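Local coordinates for protein pilin (Streptococcus pyogenes serotype M1, PDB 3GLD) that forms the main shaft of the pilus through stacked, covalently linked subunits, serving adhesion to host cells, bacterial aggregation and biofilm formation, at residues 40-45 with 59-65; 101-105 with 150-154; 119-125 with 138-144. The protein carries 2 engineered substitutions. All coordinates share one frame; numbering follows the deposited sequence.

In the fold
The three contacts sit in one beta sandwich, the domain that carries the Lys-23 to Asn-155 isopeptide cross-link in the natural protein, and Ala-104, engineered in place of the glutamate that autocatalyses that link, lies in interaction 2. Strand 96-104 is the common neighbour in the sheet: Glu-44 O of interaction 1 is 2.8 Å from Lys-101 N, and on its other side Val-102 N is 2.8 Å from Tyr-120 O of interaction 3. Across the sandwich, Phe-41 CD1 comes within 3.6 Å of Phe-153 CD2. The centre of interaction 2 is about 12 Å from that of interaction 1 and about 11 Å from that of interaction 3; interactions 1 and 3 do not touch.

Interaction 1. Residues 40-45 with 59-65; sequences TFKIEP and VALNTPM
The Pro-64 carbonyl takes the N-H of Ile-43 in its own plane: Ile-43 N to Pro-64 O is 2.8 Å, with 163° at the hydrogen. Beside it, the CA-H of Lys-42 also approaches Pro-64 O. At the other end the Pro-45 ring packs its CG on Ala-60 CB at 4.1 Å. Here the loop after strand 55-57 runs into strand 65-70, the neighbour of strand 37-45 in an Ig-like (CnaB-type) sandwich; antiparallel pairing begins at Lys-42 and Met-65, a non-hydrogen-bonded pair. Phe-41 O meets the CA-H of Met-65 at 3.1 Å, while its ring turns inward onto Val-21 and Lys-23 of strand 18-27.

The Met-65 side chain bends at chi2 (-130°), bringing SD 3.6 Å from Thr-40 CG2. Its methyl CE lies 3.7 Å from CD of Lys-42, whose chain runs alongside in the same direction. On the buried side CG2 of Ile-43 meets CD2 of Leu-61 at 3.9 Å, the side chains crossing at about a right angle, with Phe-87 touching both. Further along, a water donates to Ile-43 O (2.8 Å) and accepts from Leu-61 N (3.1 Å).

Interaction 2. Residues 101-105 with 150-154; sequences KVTAE and PIQFK. Engineered in segment 101-105: Ala-104 (natural residue Glu).
Phe-153 lays one face of its ring over the methyl of Ala-104, a CH-pi contact with CB 4.1 Å from the ring centroid and 22° off the normal. The methyl is offset toward the rim, nearest CD1 at 3.8 Å. Ala-104 is an engineered residue; the natural protein has a glutamate here, which autocatalyses the isopeptide bond between Lys-23 and Asn-155. The contact thus places the ring next to the position of that glutamate.

The far end of the ring reaches the backbone of the other strand. CZ is 3.9 Å from Val-102 O, which lies at the ring edge, near its plane, and 3.8 Å from Thr-103 C, which it meets obliquely. With CG placed anti to the carbonyl carbon of Phe-153, the ring spans the gap between the two strands.

That gap is the interior of the Ig-like beta sandwich. The axes of 101-104 and 151-154 run nearly parallel, 21° apart, but stay 8.7 Å from each other, and no hydrogen bond joins them: they belong to facing sheets, and the gap is bridged by side chains, the Phe-153 ring reaching the backbone of 102-104. Val-102 supplies the second point of contact. Its CG1 is anti to the backbone N (chi1 174°) and touches two residues of the opposite strand, Ile-151 CG2 at 4.0 Å and Phe-153 CE2 at 4.0 Å, crossing both side chains obliquely.

Neighbouring strands close in around these groups. Phe-41 approaches Phe-153 from the same side of the ring as Ala-104, and Tyr-120 meets that ring edge-to-face. Ile-151 is packed further by Leu-19 and Val-21 of strand 18-27, while its backbone bonds to Thr-22 in that strand.

Interaction 3. Residues 119-125 with 138-144; sequences SYTVQVH and TYIVGYK
Strands 119-125 and 138-144 pair as an antiparallel hairpin, their axes 4.7 Å apart and their directions 162° from each other, with hydrogen-bonded pairs at Thr-121/Tyr-143, Gln-123/Val-141 and His-125/Tyr-139. At the last of these a classic beta bulge intervenes: Thr-138 and Tyr-139 both face His-125, whose O takes the N-H of Thr-138 at 2.8 Å and, weakly, that of Tyr-139 at 3.5 Å.

Beside the bulge the His-125 and Tyr-139 rings form an offset stack, centroids 4.3 Å apart and planes nearly parallel. CB of His-125 sits over the centre of the tyrosine ring, 3.7 Å from its centroid. Tyr-139 achieves this by tucking CG between its backbone N and carbonyl carbon (chi1 64°), which folds the ring back over the neighbouring strand.

Tyr-143 uses the same rotamer. Its ring lies alongside Thr-121, with Thr-121 O over one face, offset toward the rim, and OH 3.4 Å from Thr-121 CG2. The Gln-123 amide stands at its edge, the planes 84° apart, and NE2 gives OH a weak bond of 3.3 Å. On the inward face Val-122 CG1 meets Ile-140 CG2 at 3.6 Å. The Tyr-120 ring lies alongside the Lys-144 chain, its hydroxyl hydrogen-bonded to Gln-152 O.

Val-122, Val-124 and Ile-140 thus pack as aliphatic groups on one face; on the other the rings of His-125, Tyr-139 and Tyr-143 predominate. The weak amide bond suggests that, for Gln-123 and Tyr-143, packing does more than this polar contact to set the side chains.

Interaction 1. Residues 40-45 with 59-65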
loop_
_atom_site.group_PDB
_atom_site.type_symbol
_atom_site.label_atom_id
_atom_site.label_comp_id
_atom_site.label_asym_id
_atom_site.label_seq_id
_atom_site.Cartn_x
_atom_site.Cartn_y
_atom_site.Cartn_z
ATOM N N THR A 40 11.214 0.388 6.051
ATOM C CA THR A 40 12.490 0.588 6.706
ATOM C C THR A 40 13.329 1.602 5.921
ATOM O O THR A 40 13.282 1.660 4.680
ATOM C CB THR A 40 13.257 -0.747 6.882
ATOM O OG1 THR A 40 12.540 -1.579 7.794
ATOM C CG2 THR A 40 14.660 -0.521 7.488
ATOM N N PHE A 41 14.090 2.401 6.665
ATOM C CA PHE A 41 14.931 3.439 6.073
ATOM C C PHE A 41 16.309 3.300 6.646
ATOM O O PHE A 41 16.470 2.979 7.821
ATOM C CB PHE A 41 14.344 4.836 6.330
ATOM C CG PHE A 41 12.859 4.912 6.060
ATOM C CD1 PHE A 41 12.382 5.088 4.771
ATOM C CD2 PHE A 41 11.943 4.771 7.102
ATOM C CE1 PHE A 41 11.017 5.125 4.522
ATOM C CE2 PHE A 41 10.578 4.812 6.861
ATOM C CZ PHE A 41 10.119 4.991 5.564
ATOM N N LYS A 42 17.300 3.525 5.789
ATOM C CA LYS A 42 18.690 3.332 6.117
ATOM C C LYS A 42 19.436 4.655 5.947
ATOM O O LYS A 42 19.172 5.421 5.003
ATOM C CB LYS A 42 19.285 2.291 5.160
ATOM C CG LYS A 42 20.739 1.879 5.427
ATOM C CD LYS A 42 21.258 0.839 4.393
ATOM C CE LYS A 42 21.433 1.432 2.997
ATOM N NZ LYS A 42 22.213 0.494 2.115
ATOM N N ILE A 43 20.362 4.905 6.867
ATOM C CA ILE A 43 21.350 5.990 6.724
ATOM C C ILE A 43 22.749 5.394 6.758
ATOM O O ILE A 43 23.051 4.560 7.609
ATOM C CB ILE A 43 21.217 7.065 7.835
ATOM C CG1 ILE A 43 22.165 8.243 7.569
ATOM C CG2 ILE A 43 21.500 6.471 9.195
ATOM C CD1 ILE A 43 21.679 9.567 8.123
ATOM N N GLU A 44 23.596 5.819 5.821
ATOM C CA GLU A 44 24.990 5.388 5.787
ATOM C C GLU A 44 25.919 6.565 5.458
ATOM O O GLU A 44 25.489 7.537 4.822
ATOM C CB GLU A 44 25.188 4.275 4.761
ATOM C CG GLU A 44 24.592 4.575 3.402
ATOM C CD GLU A 44 24.894 3.501 2.371
ATOM O OE1 GLU A 44 25.346 2.397 2.749
ATOM O OE2 GLU A 44 24.682 3.766 1.171
ATOM N N PRO A 45 27.188 6.474 5.881
ATOM C CA PRO A 45 28.138 7.519 5.480
ATOM C C PRO A 45 28.215 7.640 3.958
ATOM O O PRO A 45 28.260 6.627 3.258
ATOM C CB PRO A 45 29.473 7.015 6.052
ATOM C CG PRO A 45 29.079 6.162 7.229
ATOM C CD PRO A 45 27.798 5.489 6.794
ATOM N N VAL A 59 30.021 9.811 10.157
ATOM C CA VAL A 59 30.424 8.788 11.131
ATOM C C VAL A 59 29.217 7.838 11.276
ATOM O O VAL A 59 28.109 8.292 11.553
ATOM C CB VAL A 59 30.791 9.400 12.511
ATOM C CG1 VAL A 59 31.200 8.306 13.504
ATOM C CG2 VAL A 59 31.919 10.452 12.384
ATOM N N ALA A 60 29.446 6.537 11.094
ATOM C CA ALA A 60 28.372 5.539 11.072
ATOM C C ALA A 60 27.562 5.540 12.375
ATOM O O ALA A 60 28.128 5.692 13.441
ATOM C CB ALA A 60 28.946 4.151 10.792
ATOM N N LEU A 61 26.240 5.388 12.284
ATOM C CA LEU A 61 25.400 5.425 13.484
ATOM C C LEU A 61 25.367 4.061 14.140
ATOM O O LEU A 61 25.558 3.051 13.468
ATOM C CB LEU A 61 23.974 5.898 13.150
ATOM C CG LEU A 61 23.695 7.400 13.009
ATOM C CD1 LEU A 61 24.410 7.971 11.823
ATOM C CD2 LEU A 61 22.191 7.666 12.834
ATOM N N ASN A 62 25.139 4.029 15.452
ATOM C CA ASN A 62 24.890 2.771 16.148
ATOM C C ASN A 62 23.688 1.995 15.620
ATOM O O ASN A 62 23.695 0.770 15.620
ATOM C CB ASN A 62 24.691 3.015 17.634
ATOM C CG ASN A 62 25.990 3.244 18.349
ATOM O OD1 ASN A 62 27.066 2.882 17.848
ATOM N ND2 ASN A 62 25.913 3.855 19.520
ATOM N N THR A 63 22.673 2.732 15.178
ATOM C CA THR A 63 21.450 2.172 14.639
ATOM C C THR A 63 21.146 2.872 13.305
ATOM O O THR A 63 20.432 3.879 13.271
ATOM C CB THR A 63 20.288 2.335 15.649
ATOM O OG1 THR A 63 20.723 1.893 16.945
ATOM C CG2 THR A 63 19.073 1.513 15.220
ATOM N N PRO A 64 21.708 2.348 12.202
ATOM C CA PRO A 64 21.577 2.934 10.869
ATOM C C PRO A 64 20.187 2.787 10.228
ATOM O O PRO A 64 19.907 3.406 9.193
ATOM C CB PRO A 64 22.589 2.143 10.035
ATOM C CG PRO A 64 23.350 1.297 10.984
ATOM C CD PRO A 64 22.506 1.117 12.181
ATOM N N MET A 65 19.328 1.965 10.812
ATOM C CA MET A 65 18.013 1.756 10.251
ATOM C C MET A 65 16.936 2.226 11.199
ATOM O O MET A 65 17.079 2.134 12.410
ATOM C CB MET A 65 17.807 0.284 9.875
ATOM C CG MET A 65 18.911 -0.255 8.970
ATOM S SD MET A 65 18.258 -1.095 7.521
ATOM C CE MET A 65 19.768 -1.633 6.687
HETATM O O HOH W 1 25.175 5.127 9.355
#

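Interaction 2. Residues 101-105 with 150-154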
loop_
_atom_site.group_PDB
_atom_site.type_symbol
_atom_site.label_atom_id
_atom_site.label_comp_id
_atom_site.label_asym_id
_atom_site.label_seq_id
_atom_site.Cartn_x
_atom_site.Cartn_y
_atom_site.Cartn_z
ATOM N N LYS A 101 24.022 9.361 3.300
ATOM C CA LYS A 101 22.965 9.112 2.322
ATOM C C LYS A 101 21.846 8.365 3.025
ATOM O O LYS A 101 22.114 7.438 3.793
ATOM C CB LYS A 101 23.484 8.282 1.151
ATOM C CG LYS A 101 24.563 8.955 0.342
ATOM C CD LYS A 101 24.458 8.579 -1.140
ATOM C CE LYS A 101 25.548 9.291 -1.945
ATOM N NZ LYS A 101 25.984 8.516 -3.139
ATOM N N VAL A 102 20.610 8.789 2.772
ATOM C CA VAL A 102 19.426 8.175 3.356
ATOM C C VAL A 102 18.579 7.560 2.237
ATOM O O VAL A 102 18.238 8.254 1.273
ATOM C CB VAL A 102 18.582 9.202 4.111
ATOM C CG1 VAL A 102 17.253 8.575 4.594
ATOM C CG2 VAL A 102 19.371 9.763 5.296
ATOM N N THR A 103 18.263 6.271 2.378
ATOM C CA THR A 103 17.477 5.525 1.383
ATOM C C THR A 103 16.353 4.718 2.058
ATOM O O THR A 103 16.382 4.484 3.273
ATOM C CB THR A 103 18.348 4.572 0.535
ATOM O OG1 THR A 103 19.116 3.720 1.396
ATOM C CG2 THR A 103 19.294 5.357 -0.400
ATOM N N ALA A 104 15.357 4.335 1.265
ATOM C CA ALA A 104 14.285 3.457 1.741
ATOM C C ALA A 104 14.642 2.051 1.330
ATOM O O ALA A 104 14.914 1.803 0.149
ATOM C CB ALA A 104 12.951 3.869 1.139
ATOM N N GLU A 105 14.686 1.144 2.303
ATOM C CA GLU A 105 14.908 -0.276 2.032
ATOM C C GLU A 105 13.755 -0.905 1.243
ATOM O O GLU A 105 12.591 -0.523 1.424
ATOM C CB GLU A 105 15.088 -1.050 3.333
ATOM C CG GLU A 105 16.413 -0.818 4.014
ATOM C CD GLU A 105 17.558 -1.582 3.373
ATOM O OE1 GLU A 105 17.456 -2.828 3.230
ATOM O OE2 GLU A 105 18.574 -0.930 3.029
ATOM N N PRO A 150 12.624 18.420 3.568
ATOM C CA PRO A 150 12.471 17.365 4.566
ATOM C C PRO A 150 12.715 15.998 3.956
ATOM O O PRO A 150 12.511 15.805 2.756
ATOM C CB PRO A 150 10.998 17.480 4.975
ATOM C CG PRO A 150 10.690 18.916 4.774
ATOM C CD PRO A 150 11.420 19.272 3.503
ATOM N N ILE A 151 13.170 15.063 4.778
ATOM C CA ILE A 151 13.340 13.689 4.341
ATOM C C ILE A 151 11.940 13.063 4.329
ATOM O O ILE A 151 11.327 12.820 5.378
ATOM C CB ILE A 151 14.317 12.897 5.258
ATOM C CG1 ILE A 151 15.624 13.677 5.515
ATOM C CG2 ILE A 151 14.599 11.506 4.687
ATOM C CD1 ILE A 151 16.328 14.218 4.260
ATOM N N GLN A 152 11.434 12.850 3.124
ATOM C CA GLN A 152 10.103 12.303 2.905
ATOM C C GLN A 152 10.206 11.202 1.864
ATOM O O GLN A 152 10.949 11.327 0.880
ATOM C CB GLN A 152 9.143 13.401 2.440
ATOM C CG GLN A 152 8.455 14.135 3.587
ATOM C CD GLN A 152 7.991 15.543 3.243
ATOM O OE1 GLN A 152 7.888 15.919 2.070
ATOM N NE2 GLN A 152 7.720 16.340 4.281
ATOM N N PHE A 153 9.479 10.116 2.115
ATOM C CA PHE A 153 9.364 9.009 1.176
ATOM C C PHE A 153 7.876 8.710 0.894
ATOM O O PHE A 153 7.047 8.717 1.812
ATOM C CB PHE A 153 10.064 7.772 1.734
ATOM C CG PHE A 153 11.570 7.864 1.723
ATOM C CD1 PHE A 153 12.292 7.604 0.562
ATOM C CD2 PHE A 153 12.270 8.184 2.887
ATOM C CE1 PHE A 153 13.696 7.676 0.544
ATOM C CE2 PHE A 153 13.662 8.248 2.886
ATOM C CZ PHE A 153 14.376 7.994 1.709
ATOM N N LYS A 154 7.541 8.448 -0.369
ATOM C CA LYS A 154 6.144 8.213 -0.755
ATOM C C LYS A 154 6.057 6.943 -1.594
ATOM O O LYS A 154 6.350 6.971 -2.781
ATOM C CB LYS A 154 5.581 9.415 -1.529
ATOM C CG LYS A 154 4.062 9.334 -1.812
ATOM C CD LYS A 154 3.422 10.681 -2.203
ATOM C CE LYS A 154 3.751 11.072 -3.642
ATOM N NZ LYS A 154 2.851 12.153 -4.164
#

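Interaction 3. Residues 119-125 with 138-144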
loop_
_atom_site.group_PDB
_atom_site.type_symbol
_atom_site.label_atom_id
_atom_site.label_comp_id
_atom_site.label_asym_id
_atom_site.label_seq_id
_atom_site.Cartn_x
_atom_site.Cartn_y
_atom_site.Cartn_z
ATOM N N SER A 119 16.928 8.957 -3.158
ATOM C CA SER A 119 18.099 8.918 -2.308
ATOM C C SER A 119 18.336 10.337 -1.850
ATOM O O SER A 119 18.343 11.267 -2.666
ATOM C CB SER A 119 19.308 8.389 -3.079
ATOM O OG SER A 119 20.402 8.118 -2.208
ATOM N N TYR A 120 18.502 10.512 -0.542
ATOM C CA TYR A 120 18.798 11.817 0.005
ATOM C C TYR A 120 20.258 11.933 0.431
ATOM O O TYR A 120 20.840 11.005 0.995
ATOM C CB TYR A 120 17.906 12.109 1.201
ATOM C CG TYR A 120 16.455 12.372 0.870
ATOM C CD1 TYR A 120 15.510 11.340 0.894
ATOM C CD2 TYR A 120 16.018 13.664 0.590
ATOM C CE1 TYR A 120 14.161 11.600 0.619
ATOM C CE2 TYR A 120 14.694 13.930 0.306
ATOM C CZ TYR A 120 13.769 12.903 0.319
ATOM O OH TYR A 120 12.466 13.210 0.044
ATOM N N THR A 121 20.859 13.081 0.145
ATOM C CA THR A 121 22.152 13.386 0.726
ATOM C C THR A 121 21.860 14.195 1.975
ATOM O O THR A 121 21.046 15.132 1.947
ATOM C CB THR A 121 23.069 14.125 -0.254
ATOM O OG1 THR A 121 23.256 13.301 -1.413
ATOM C CG2 THR A 121 24.442 14.393 0.382
ATOM N N VAL A 122 22.487 13.791 3.075
ATOM C CA VAL A 122 22.273 14.424 4.365
ATOM C C VAL A 122 23.599 15.000 4.877
ATOM O O VAL A 122 24.631 14.314 4.897
ATOM C CB VAL A 122 21.637 13.432 5.381
ATOM C CG1 VAL A 122 21.818 13.898 6.832
ATOM C CG2 VAL A 122 20.129 13.241 5.089
ATOM N N GLN A 123 23.552 16.280 5.228
ATOM C CA GLN A 123 24.682 17.027 5.796
ATOM C C GLN A 123 24.373 17.235 7.275
ATOM O O GLN A 123 23.358 17.846 7.604
ATOM C CB GLN A 123 24.791 18.391 5.124
ATOM C CG GLN A 123 25.268 18.382 3.680
ATOM C CD GLN A 123 25.287 19.779 3.028
ATOM O OE1 GLN A 123 24.851 20.766 3.611
ATOM N NE2 GLN A 123 25.775 19.843 1.801
ATOM N N VAL A 124 25.202 16.691 8.161
ATOM C CA VAL A 124 25.147 17.064 9.569
ATOM C C VAL A 124 26.177 18.186 9.809
ATOM O O VAL A 124 27.371 17.987 9.606
ATOM C CB VAL A 124 25.404 15.886 10.518
ATOM C CG1 VAL A 124 25.302 16.370 11.986
ATOM C CG2 VAL A 124 24.398 14.745 10.273
ATOM N N HIS A 125 25.689 19.365 10.187
ATOM C CA HIS A 125 26.527 20.507 10.525
ATOM C C HIS A 125 26.953 20.460 11.992
ATOM O O HIS A 125 26.145 20.667 12.908
ATOM C CB HIS A 125 25.819 21.815 10.160
ATOM C CG HIS A 125 25.769 22.051 8.688
ATOM N ND1 HIS A 125 24.973 21.305 7.843
ATOM C CD2 HIS A 125 26.449 22.912 7.899
ATOM C CE1 HIS A 125 25.142 21.717 6.601
ATOM N NE2 HIS A 125 26.040 22.690 6.607
ATOM N N THR A 138 24.632 20.316 15.265
ATOM C CA THR A 138 23.828 21.517 15.535
ATOM C C THR A 138 22.612 21.702 14.629
ATOM O O THR A 138 21.555 22.124 15.087
ATOM C CB THR A 138 24.741 22.765 15.495
ATOM O OG1 THR A 138 25.773 22.577 16.463
ATOM C CG2 THR A 138 23.973 24.043 15.815
ATOM N N TYR A 139 22.781 21.420 13.346
ATOM C CA TYR A 139 21.650 21.313 12.447
ATOM C C TYR A 139 21.911 20.304 11.343
ATOM O O TYR A 139 23.070 19.989 11.030
ATOM C CB TYR A 139 21.171 22.675 11.910
ATOM C CG TYR A 139 22.139 23.438 11.050
ATOM C CD1 TYR A 139 23.127 24.263 11.615
ATOM C CD2 TYR A 139 22.050 23.365 9.665
ATOM C CE1 TYR A 139 24.009 24.985 10.803
ATOM C CE2 TYR A 139 22.918 24.077 8.847
ATOM C CZ TYR A 139 23.892 24.884 9.416
ATOM O OH TYR A 139 24.737 25.570 8.584
ATOM N N ILE A 140 20.822 19.763 10.793
ATOM C CA ILE A 140 20.907 18.742 9.767
ATOM C C ILE A 140 20.102 19.184 8.566
ATOM O O ILE A 140 18.956 19.614 8.704
ATOM C CB ILE A 140 20.413 17.362 10.272
ATOM C CG1 ILE A 140 21.191 16.948 11.529
ATOM C CG2 ILE A 140 20.582 16.298 9.159
ATOM C CD1 ILE A 140 20.724 15.689 12.207
ATOM N N VAL A 141 20.715 19.116 7.392
ATOM C CA VAL A 141 19.982 19.398 6.167
ATOM C C VAL A 141 20.035 18.215 5.216
ATOM O O VAL A 141 21.054 17.523 5.101
ATOM C CB VAL A 141 20.496 20.641 5.418
ATOM C CG1 VAL A 141 19.362 21.222 4.589
ATOM C CG2 VAL A 141 20.996 21.695 6.371
ATOM N N GLY A 142 18.921 17.998 4.527
ATOM C CA GLY A 142 18.838 16.960 3.518
ATOM C C GLY A 142 18.416 17.512 2.175
ATOM O O GLY A 142 17.715 18.508 2.085
ATOM N N TYR A 143 18.861 16.880 1.120
ATOM C CA TYR A 143 18.432 17.331 -0.176
ATOM C C TYR A 143 18.427 16.206 -1.156
ATOM O O TYR A 143 19.252 15.289 -1.114
ATOM C CB TYR A 143 19.286 18.502 -0.697
ATOM C CG TYR A 143 20.781 18.270 -0.658
ATOM C CD1 TYR A 143 21.542 18.711 0.427
ATOM C CD2 TYR A 143 21.438 17.631 -1.713
ATOM C CE1 TYR A 143 22.930 18.502 0.470
ATOM C CE2 TYR A 143 22.830 17.419 -1.682
ATOM C CZ TYR A 143 23.562 17.852 -0.589
ATOM O OH TYR A 143 24.930 17.653 -0.551
ATOM N N LYS A 144 17.435 16.278 -2.023
ATOM C CA LYS A 144 17.478 15.578 -3.272
ATOM C C LYS A 144 17.458 16.689 -4.295
ATOM O O LYS A 144 16.759 17.702 -4.135
ATOM C CB LYS A 144 16.288 14.618 -3.440
ATOM C CG LYS A 144 14.896 15.246 -3.376
ATOM C CD LYS A 144 13.865 14.308 -3.968
ATOM C CE LYS A 144 12.452 14.657 -3.513
ATOM N NZ LYS A 144 11.442 13.727 -4.111
HETATM O O HOH W 2 20.683 13.150 -3.063
#